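Coenzyme F420-dependent N(5),N(10)-methenyltetrahydromethanopterin reductase-related protein (Desulfurobacterium thermolithotrophum DSM 11699, PDB 6HUZ) is a bacterial [Fe]-hydrogenase paralog that binds the iron-guanylylpyridinol cofactor and uses tetrahydrofolate derivatives as substrates. Local coordinates at the interface of chains A and B. Residues are numbered along the deposited sequence; one frame, centred on the assembly and turned at random. Chains: chain A/B, Coenzyme F420-dependent N(5),N(10)-methenyltetrahydromethanopterin reductase-related protein.

Contact 1: the interface of chains A and B. Residues chain A 218, 221, 232, 236, 239; chain B 255, 298, 301.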
loop_
_atom_site.group_PDB
_atom_site.type_symbol
_atom_site.label_atom_id
_atom_site.label_comp_id
_atom_site.label_asym_id
_atom_site.label_seq_id
_atom_site.Cartn_x
_atom_site.Cartn_y
_atom_site.Cartn_z
ATOM N N ILE A 218 -4.193 -1.844 -10.760
ATOM C CA ILE A 218 -4.681 -1.647 -12.126
ATOM C C ILE A 218 -5.654 -2.787 -12.437
ATOM O O ILE A 218 -6.671 -2.556 -13.079
ATOM C CB ILE A 218 -3.523 -1.584 -13.133
ATOM C CG1 ILE A 218 -2.576 -0.406 -12.791
ATOM C CG2 ILE A 218 -4.066 -1.458 -14.561
ATOM C CD1 ILE A 218 -3.261 0.956 -12.663
ATOM N N TYR A 221 -8.826 -1.816 -10.896
ATOM C CA TYR A 221 -9.428 -0.705 -11.625
ATOM C C TYR A 221 -10.155 -1.255 -12.872
ATOM O O TYR A 221 -11.277 -0.831 -13.171
ATOM C CB TYR A 221 -8.317 0.292 -12.051
ATOM C CG TYR A 221 -8.731 1.206 -13.171
ATOM C CD1 TYR A 221 -9.384 2.398 -12.914
ATOM C CD2 TYR A 221 -8.471 0.878 -14.495
ATOM C CE1 TYR A 221 -9.779 3.242 -13.941
ATOM C CE2 TYR A 221 -8.868 1.711 -15.532
ATOM C CZ TYR A 221 -9.531 2.890 -15.250
ATOM O OH TYR A 221 -9.922 3.740 -16.252
ATOM N N ARG A 232 -15.092 6.023 -10.620
ATOM C CA ARG A 232 -13.626 6.148 -10.516
ATOM C C ARG A 232 -13.254 6.580 -9.113
ATOM O O ARG A 232 -12.320 6.047 -8.511
ATOM C CB ARG A 232 -13.127 7.208 -11.516
ATOM C CG ARG A 232 -11.637 7.525 -11.401
ATOM C CD ARG A 232 -10.742 6.628 -12.212
ATOM N NE ARG A 232 -9.410 7.242 -12.288
ATOM C CZ ARG A 232 -9.016 8.056 -13.254
ATOM N NH1 ARG A 232 -7.803 8.592 -13.222
ATOM N NH2 ARG A 232 -9.832 8.344 -14.264
ATOM N N GLU A 236 -10.624 4.609 -6.746
ATOM C CA GLU A 236 -9.381 5.195 -6.233
ATOM C C GLU A 236 -9.371 5.236 -4.726
ATOM O O GLU A 236 -8.310 5.083 -4.149
ATOM C CB GLU A 236 -9.146 6.604 -6.798
ATOM C CG GLU A 236 -8.864 6.563 -8.282
ATOM C CD GLU A 236 -8.342 7.858 -8.857
ATOM O OE1 GLU A 236 -8.388 8.901 -8.163
ATOM O OE2 GLU A 236 -7.895 7.825 -10.024
ATOM N N ILE A 239 -8.448 1.673 -3.579
ATOM C CA ILE A 239 -6.993 1.394 -3.768
ATOM C C ILE A 239 -6.198 2.108 -2.664
ATOM O O ILE A 239 -5.405 1.480 -1.989
ATOM C CB ILE A 239 -6.507 1.891 -5.159
ATOM C CG1 ILE A 239 -7.162 1.050 -6.275
ATOM C CG2 ILE A 239 -4.933 1.846 -5.279
ATOM C CD1 ILE A 239 -7.146 1.716 -7.582
ATOM N N LEU B 255 -4.957 7.992 -9.992
ATOM C CA LEU B 255 -4.266 6.916 -10.716
ATOM C C LEU B 255 -3.371 7.444 -11.828
ATOM O O LEU B 255 -2.347 6.847 -12.145
ATOM C CB LEU B 255 -5.324 5.985 -11.346
ATOM C CG LEU B 255 -5.911 4.922 -10.412
ATOM C CD1 LEU B 255 -7.177 4.313 -11.034
ATOM C CD2 LEU B 255 -4.866 3.857 -10.091
ATOM N N ILE B 298 -5.134 -0.144 -20.397
ATOM C CA ILE B 298 -5.643 1.103 -19.801
ATOM C C ILE B 298 -5.248 2.359 -20.584
ATOM O O ILE B 298 -4.714 3.303 -20.007
ATOM C CB ILE B 298 -5.195 1.181 -18.311
ATOM C CG1 ILE B 298 -3.644 1.019 -18.162
ATOM C CG2 ILE B 298 -5.942 0.122 -17.501
ATOM C CD1 ILE B 298 -3.045 1.752 -17.008
ATOM N N LEU B 301 -6.081 5.781 -19.072
ATOM C CA LEU B 301 -5.251 6.237 -17.957
ATOM C C LEU B 301 -3.894 6.699 -18.428
ATOM O O LEU B 301 -3.359 7.677 -17.891
ATOM C CB LEU B 301 -5.078 5.127 -16.925
ATOM C CG LEU B 301 -6.320 4.770 -16.101
ATOM C CD1 LEU B 301 -5.964 3.736 -15.007
ATOM C CD2 LEU B 301 -6.930 6.001 -15.437
#
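B:Leu301 and B:Leu255 press on A:Tyr221 in the helical dimer interface of this Hmd-family protein. The [Fe]-hydrogenase family forms homodimers of this kind, so the interface is probably biological. The two methyls of B:Leu301 divide between two flat groups of chain A. CD1 lies over one face of the A:Tyr221 ring, 3.7 Å from the ring centroid, as a CH-pi contact. CD2 lies over one face of the A:Arg232 guanidinium and comes within 3.5 Å of NH1. B:Leu255 meets the same face of the phenol at its rim, its CD1 3.5 Å from A:Tyr221 CD1. The other methyl, CD2, points to A:Ile239 CD1 at 4.0 Å. Further along, the CG2 methyls of B:Ile298 and A:Ile218 touch at 3.8 Å. The A:Tyr221 ring swings away from its own backbone N (chi1 161°), which carries it out toward chain B.

Beside this apolar patch, the backbone N of B:Leu255 donates a nearly straight hydrogen bond to the carboxylate oxygen OE2 of A:Glu236, at 2.9 Å. The donor sits well above the carboxylate plane, 65° out of it. A:Arg232 NE reaches the same OE2 from the opposite face, at 2.8 Å, as a salt bridge within chain A. This grip from within chain A probably fixes the carboxylate and may stabilise its negative charge. The A:Arg232 chain bends at chi2 (87°), which brings its guanidinium between A:Glu236 and B:Leu301.

Contact 2: the interface of chains A and B. Residues chain A 267, 270-271, 291; chain B 202, 207, 210-211.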
loop_
_atom_site.group_PDB
_atom_site.type_symbol
_atom_site.label_atom_id
_atom_site.label_comp_id
_atom_site.label_asym_id
_atom_site.label_seq_id
_atom_site.Cartn_x
_atom_site.Cartn_y
_atom_site.Cartn_z
ATOM N N MET A 267 -9.808 -12.592 4.455
ATOM C CA MET A 267 -9.428 -12.051 3.182
ATOM C C MET A 267 -9.701 -13.077 2.102
ATOM O O MET A 267 -10.273 -12.751 1.084
ATOM C CB MET A 267 -7.944 -11.707 3.192
ATOM C CG MET A 267 -7.640 -10.492 4.032
ATOM S SD MET A 267 -5.977 -9.868 3.674
ATOM C CE MET A 267 -4.982 -11.154 4.377
ATOM N N SER A 270 -13.622 -13.302 1.506
ATOM C CA SER A 270 -14.092 -12.072 0.857
ATOM C C SER A 270 -13.654 -12.005 -0.630
ATOM O O SER A 270 -14.455 -11.634 -1.495
ATOM C CB SER A 270 -13.519 -10.848 1.587
ATOM O OG SER A 270 -13.818 -9.647 0.889
ATOM N N LEU A 271 -12.398 -12.361 -0.909
ATOM C CA LEU A 271 -11.820 -12.316 -2.266
ATOM C C LEU A 271 -12.559 -13.202 -3.261
ATOM O O LEU A 271 -12.593 -12.883 -4.456
ATOM C CB LEU A 271 -10.315 -12.685 -2.245
ATOM C CG LEU A 271 -9.557 -12.537 -3.585
ATOM C CD1 LEU A 271 -9.474 -11.068 -4.006
ATOM C CD2 LEU A 271 -8.099 -13.154 -3.477
ATOM N N LEU A 291 -3.104 -17.638 -1.060
ATOM C CA LEU A 291 -3.694 -17.527 0.274
ATOM C C LEU A 291 -4.111 -18.887 0.801
ATOM O O LEU A 291 -4.123 -19.072 2.012
ATOM C CB LEU A 291 -4.911 -16.592 0.285
ATOM C CG LEU A 291 -4.601 -15.123 -0.009
ATOM C CD1 LEU A 291 -5.888 -14.310 -0.041
ATOM C CD2 LEU A 291 -3.637 -14.545 0.993
ATOM N N VAL B 202 -11.020 -5.111 4.037
ATOM C CA VAL B 202 -11.084 -6.578 3.904
ATOM C C VAL B 202 -12.373 -7.030 3.197
ATOM O O VAL B 202 -12.307 -7.931 2.362
ATOM C CB VAL B 202 -10.908 -7.285 5.278
ATOM C CG1 VAL B 202 -11.178 -8.794 5.167
ATOM C CG2 VAL B 202 -9.489 -7.038 5.847
ATOM N N ILE B 207 -10.932 -5.593 -1.701
ATOM C CA ILE B 207 -10.241 -6.790 -1.242
ATOM C C ILE B 207 -9.291 -7.246 -2.369
ATOM O O ILE B 207 -8.308 -7.885 -2.088
ATOM C CB ILE B 207 -11.224 -7.911 -0.836
ATOM C CG1 ILE B 207 -10.490 -9.194 -0.356
ATOM C CG2 ILE B 207 -12.249 -8.275 -1.963
ATOM C CD1 ILE B 207 -9.509 -9.050 0.840
ATOM N N THR B 210 -6.302 -5.290 -1.679
ATOM C CA THR B 210 -5.848 -5.672 -0.333
ATOM C C THR B 210 -5.131 -7.043 -0.380
ATOM O O THR B 210 -3.988 -7.179 0.054
ATOM C CB THR B 210 -7.035 -5.723 0.665
ATOM O OG1 THR B 210 -7.601 -4.430 0.805
ATOM C CG2 THR B 210 -6.600 -6.211 2.070
ATOM N N ALA B 211 -5.811 -8.041 -0.944
ATOM C CA ALA B 211 -5.246 -9.390 -1.026
ATOM C C ALA B 211 -4.037 -9.490 -1.975
ATOM O O ALA B 211 -3.116 -10.176 -1.640
ATOM C CB ALA B 211 -6.337 -10.388 -1.429
#
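The hydroxyl OG of A:Ser270 donates a hydrogen bond to the backbone carbonyl O of B:Val202, at 2.7 Å. The donor lies in the carbonyl plane, on a lone pair, with a C=O...donor angle of 143°. The site belongs to the helical dimer interface of an Hmd-family protein. Short helix 264-271 of chain A packs here against the start of helix 207-228 and the end of helix 196-203 of chain B. The A:Ser270 hydroxyl is turned away from its own backbone N (chi1 173°) and so points at the end of helix 196-203.

B:Ile207 lies beside this bond and carries much of the apolar contact. Its CG2 methyl is 3.5 Å from A:Ser270 OG. Its CG1 rests on the chain A backbone, 3.7 Å from A:Leu271 N. The CD1 methyl extends the branch to A:Met267 CA, at 3.8 Å. With CG1 opposite the backbone N (chi1 180°), the longer branch reaches outward to helix 264-271, and CG2 takes the crowded position.

The A:Met267 side chain crosses B:Val202 and B:Thr210 at about right angles. Its sulfur SD meets the CG2 methyl of B:Thr210 at 4.0 Å. On the other flank, B:Ala211 CB packs against A:Leu271 CD2 at 3.9 Å, with A:Leu291 CD1 behind. B:Ile207 also lines the methenyltetrahydrofolate pocket.

Contact 3: the interface of chains A and B. Residues chain A 200-201, 343-344, 347; chain B 237-238, 241.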
loop_
_atom_site.group_PDB
_atom_site.type_symbol
_atom_site.label_atom_id
_atom_site.label_comp_id
_atom_site.label_asym_id
_atom_site.label_seq_id
_atom_site.Cartn_x
_atom_site.Cartn_y
_atom_site.Cartn_z
ATOM N N SER A 200 13.954 5.052 -4.334
ATOM C CA SER A 200 14.020 3.864 -3.467
ATOM C C SER A 200 12.847 2.819 -3.673
ATOM O O SER A 200 13.127 1.646 -3.918
ATOM C CB SER A 200 14.100 4.299 -1.996
ATOM O OG SER A 200 13.855 3.254 -1.068
ATOM N N PRO A 201 11.550 3.191 -3.574
ATOM C CA PRO A 201 10.488 2.182 -3.762
ATOM C C PRO A 201 10.466 1.571 -5.167
ATOM O O PRO A 201 9.992 0.453 -5.354
ATOM C CB PRO A 201 9.194 2.949 -3.433
ATOM C CG PRO A 201 9.511 4.378 -3.642
ATOM C CD PRO A 201 10.988 4.514 -3.251
ATOM N N SER A 343 11.972 7.443 10.450
ATOM C CA SER A 343 11.449 6.341 9.629
ATOM C C SER A 343 12.551 5.519 8.968
ATOM O O SER A 343 12.599 4.304 9.134
ATOM C CB SER A 343 10.546 6.882 8.521
ATOM O OG SER A 343 10.083 5.821 7.701
ATOM N N TRP A 344 13.414 6.182 8.188
ATOM C CA TRP A 344 14.509 5.525 7.478
ATOM C C TRP A 344 15.498 4.833 8.395
ATOM O O TRP A 344 16.131 3.869 7.970
ATOM C CB TRP A 344 15.221 6.518 6.575
ATOM C CG TRP A 344 14.630 6.524 5.202
ATOM C CD1 TRP A 344 13.612 7.311 4.746
ATOM C CD2 TRP A 344 14.983 5.649 4.122
ATOM N NE1 TRP A 344 13.331 7.005 3.436
ATOM C CE2 TRP A 344 14.162 5.988 3.024
ATOM C CE3 TRP A 344 15.918 4.609 3.976
ATOM C CZ2 TRP A 344 14.245 5.317 1.795
ATOM C CZ3 TRP A 344 16.012 3.960 2.755
ATOM C CH2 TRP A 344 15.176 4.307 1.685
ATOM N N PHE A 347 15.252 1.130 8.690
ATOM C CA PHE A 347 15.828 0.308 7.633
ATOM C C PHE A 347 17.196 -0.188 8.151
ATOM O O PHE A 347 18.144 -0.398 7.401
ATOM C CB PHE A 347 15.980 1.137 6.340
ATOM C CG PHE A 347 16.270 0.366 5.069
ATOM C CD1 PHE A 347 15.549 -0.773 4.749
ATOM C CD2 PHE A 347 17.216 0.822 4.159
ATOM C CE1 PHE A 347 15.785 -1.463 3.565
ATOM C CE2 PHE A 347 17.459 0.126 2.976
ATOM C CZ PHE A 347 16.742 -1.011 2.689
ATOM N N PHE B 237 10.567 -2.575 6.264
ATOM C CA PHE B 237 10.669 -1.167 5.878
ATOM C C PHE B 237 10.292 -1.071 4.377
ATOM O O PHE B 237 9.492 -0.231 4.004
ATOM C CB PHE B 237 12.119 -0.630 6.062
ATOM C CG PHE B 237 12.234 0.758 5.481
ATOM C CD1 PHE B 237 11.833 1.865 6.210
ATOM C CD2 PHE B 237 12.685 0.950 4.178
ATOM C CE1 PHE B 237 11.878 3.138 5.643
ATOM C CE2 PHE B 237 12.739 2.224 3.621
ATOM C CZ PHE B 237 12.335 3.307 4.359
ATOM N N GLN B 238 10.869 -1.944 3.530
ATOM C CA GLN B 238 10.578 -1.956 2.085
ATOM C C GLN B 238 9.084 -2.174 1.810
ATOM O O GLN B 238 8.528 -1.465 0.980
ATOM C CB GLN B 238 11.399 -3.040 1.380
ATOM C CG GLN B 238 12.886 -2.686 1.284
ATOM C CD GLN B 238 13.164 -1.580 0.302
ATOM O OE1 GLN B 238 12.588 -1.524 -0.813
ATOM N NE2 GLN B 238 14.052 -0.668 0.671
ATOM N N GLN B 241 7.162 1.070 3.002
ATOM C CA GLN B 241 7.429 2.180 2.128
ATOM C C GLN B 241 6.739 2.039 0.808
ATOM O O GLN B 241 6.212 3.026 0.351
ATOM C CB GLN B 241 8.948 2.345 1.857
ATOM C CG GLN B 241 9.251 3.610 1.038
ATOM C CD GLN B 241 10.719 3.797 0.681
ATOM O OE1 GLN B 241 11.321 4.828 0.958
ATOM N NE2 GLN B 241 11.331 2.831 0.029
#
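B:Phe237 projects from helix 232-262 between A:Trp344 and A:Phe347 and buries the most surface of this patch. The site is an aromatic cluster in the helical dimer interface of an Hmd-family protein. The outer ring atom CZ of B:Phe237 stands over the centre of one indole face, 3.5 Å from A:Trp344 CE2. The two rings are steeply inclined to each other, not stacked. A:Trp344 is poorly ordered, so its exact placement is uncertain. A:Phe347 covers one face of the B:Phe237 ring with its CB, offset toward the rim. Its ring atom CD1 comes within 3.4 Å of B:Phe237 CD2. The hydroxyl OG of A:Ser343 lies at the edge of the B:Phe237 ring, in plane, 3.8 Å from CE1.

B:Gln241 reaches past the indole as an extended chain, with CG pointing away from the backbone N (chi1 -174°). Its amide NE2 donates a nearly straight hydrogen bond to A:Ser200 OG, at 2.8 Å and 167° at the hydrogen. The serine oxygen lies close to the amide plane. A:Pro201 CD flanks the same amide, 3.7 Å from NE2. One turn earlier, B:Gln238 NE2 approaches A:Phe347 CZ at 3.4 Å, with the amide and ring planes 51° apart.

Contact 4: the interface of chains A and B. Residues chain A 250-251, 254-255, 352; chain B 236, 239-240.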
loop_
_atom_site.group_PDB
_atom_site.type_symbol
_atom_site.label_atom_id
_atom_site.label_comp_id
_atom_site.label_asym_id
_atom_site.label_seq_id
_atom_site.Cartn_x
_atom_site.Cartn_y
_atom_site.Cartn_z
ATOM N N VAL A 250 1.965 -2.830 8.935
ATOM C CA VAL A 250 3.370 -3.294 8.899
ATOM C C VAL A 250 4.241 -2.282 9.685
ATOM O O VAL A 250 5.044 -2.690 10.508
ATOM C CB VAL A 250 3.908 -3.488 7.451
ATOM C CG1 VAL A 250 5.420 -3.795 7.469
ATOM C CG2 VAL A 250 3.141 -4.593 6.728
ATOM N N THR A 251 4.074 -0.975 9.449
ATOM C CA THR A 251 4.886 0.026 10.170
ATOM C C THR A 251 4.714 -0.012 11.658
ATOM O O THR A 251 5.679 0.053 12.428
ATOM C CB THR A 251 4.530 1.447 9.695
ATOM O OG1 THR A 251 4.920 1.560 8.343
ATOM C CG2 THR A 251 5.209 2.569 10.526
ATOM N N GLY A 254 4.323 -4.567 12.555
ATOM C CA GLY A 254 5.135 -5.583 11.884
ATOM C C GLY A 254 4.303 -6.549 11.065
ATOM O O GLY A 254 3.070 -6.492 11.054
ATOM N N LEU A 255 4.964 -7.453 10.397
ATOM C CA LEU A 255 4.248 -8.437 9.573
ATOM C C LEU A 255 3.348 -9.344 10.399
ATOM O O LEU A 255 2.312 -9.799 9.926
ATOM C CB LEU A 255 5.284 -9.316 8.842
ATOM C CG LEU A 255 5.865 -8.724 7.554
ATOM C CD1 LEU A 255 7.114 -9.510 7.128
ATOM C CD2 LEU A 255 4.808 -8.696 6.454
ATOM N N SER A 352 11.109 -2.514 15.326
ATOM C CA SER A 352 11.557 -3.759 14.700
ATOM C C SER A 352 12.583 -4.454 15.606
ATOM O O SER A 352 12.428 -5.645 15.888
ATOM C CB SER A 352 12.163 -3.489 13.325
ATOM O OG SER A 352 11.162 -3.137 12.382
ATOM N N GLU B 236 10.615 -5.363 6.180
ATOM C CA GLU B 236 9.387 -4.688 6.615
ATOM C C GLU B 236 9.395 -3.229 6.235
ATOM O O GLU B 236 8.339 -2.700 5.940
ATOM C CB GLU B 236 9.167 -4.835 8.127
ATOM C CG GLU B 236 8.868 -6.268 8.504
ATOM C CD GLU B 236 8.359 -6.452 9.914
ATOM O OE1 GLU B 236 8.429 -5.497 10.722
ATOM O OE2 GLU B 236 7.898 -7.575 10.212
ATOM N N ILE B 239 8.431 -3.103 2.504
ATOM C CA ILE B 239 6.970 -3.339 2.306
ATOM C C ILE B 239 6.199 -2.068 2.694
ATOM O O ILE B 239 5.404 -1.582 1.912
ATOM C CB ILE B 239 6.476 -4.529 3.175
ATOM C CG1 ILE B 239 7.105 -5.845 2.670
ATOM C CG2 ILE B 239 4.899 -4.633 3.183
ATOM C CD1 ILE B 239 7.083 -6.916 3.673
ATOM N N ALA B 240 6.442 -1.546 3.898
ATOM C CA ALA B 240 5.747 -0.352 4.375
ATOM C C ALA B 240 5.921 0.812 3.436
ATOM O O ALA B 240 4.950 1.477 3.101
ATOM C CB ALA B 240 6.237 0.027 5.777
HETATM O O HOH W 1 7.690 -2.875 10.963
#
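A:Val250 crosses B:Glu236 obliquely and B:Ile239 at about a right angle. The two helices 232-262 run roughly antiparallel here, packing helix on helix in the dimer interface of this Hmd-family protein. The two A:Val250 methyls meet one side of the B helix. CG1 sits over its backbone, 3.5 Å from the carbonyl O of B:Glu236, and CG2 meets the CG2 methyl of B:Ile239 at 4.0 Å. A chi1 of 173° sets CG1 across from the valine N and turns both methyls toward chain B. Beyond them, A:Thr251 OG1 lies 3.3 Å from B:Ala240 CB, a close approach that the small side chain permits.

B:Glu236, extended beyond CG, passes A:Val250 and brings its carboxylate to A:Gly254 and A:Leu255. Its two carboxylate oxygens have separate tasks. OE2 takes the backbone N of A:Leu255, the twin of the bond made with the chains exchanged. OE1 turns to water 1, at 2.7 Å. The same water is 2.7 Å from the backbone O of A:Val250, so it bridges the chains. A:Gly254 CA approaches OE1 to 3.5 Å. The backbone of A:Gly254 departs from helical geometry (phi 74°), a local break in helix 232-262. This may present the next amide to the carboxylate, which would act much like a helix cap.

Contacts 3 and 4 are neighbours, with C-alpha centres about 9 Å apart. Contacts 1 and 2 lie about 18 Å apart, and contacts 1 and 4 about 25 Å. Helix 232-262 serves contacts 1, 3 and 4. Helix 207-228 joins contacts 1 and 2, and helix 196-203 joins contacts 2 and 3. The Glu236 and Leu255 pair occurs in contacts 1 and 4 with the chains exchanged, as two-fold symmetry requires. The same few helices thus bind both subunits into one intertwined core. Through contact 2 that core reaches one wall of the substrate pocket, so dimerisation may help shape the substrate site.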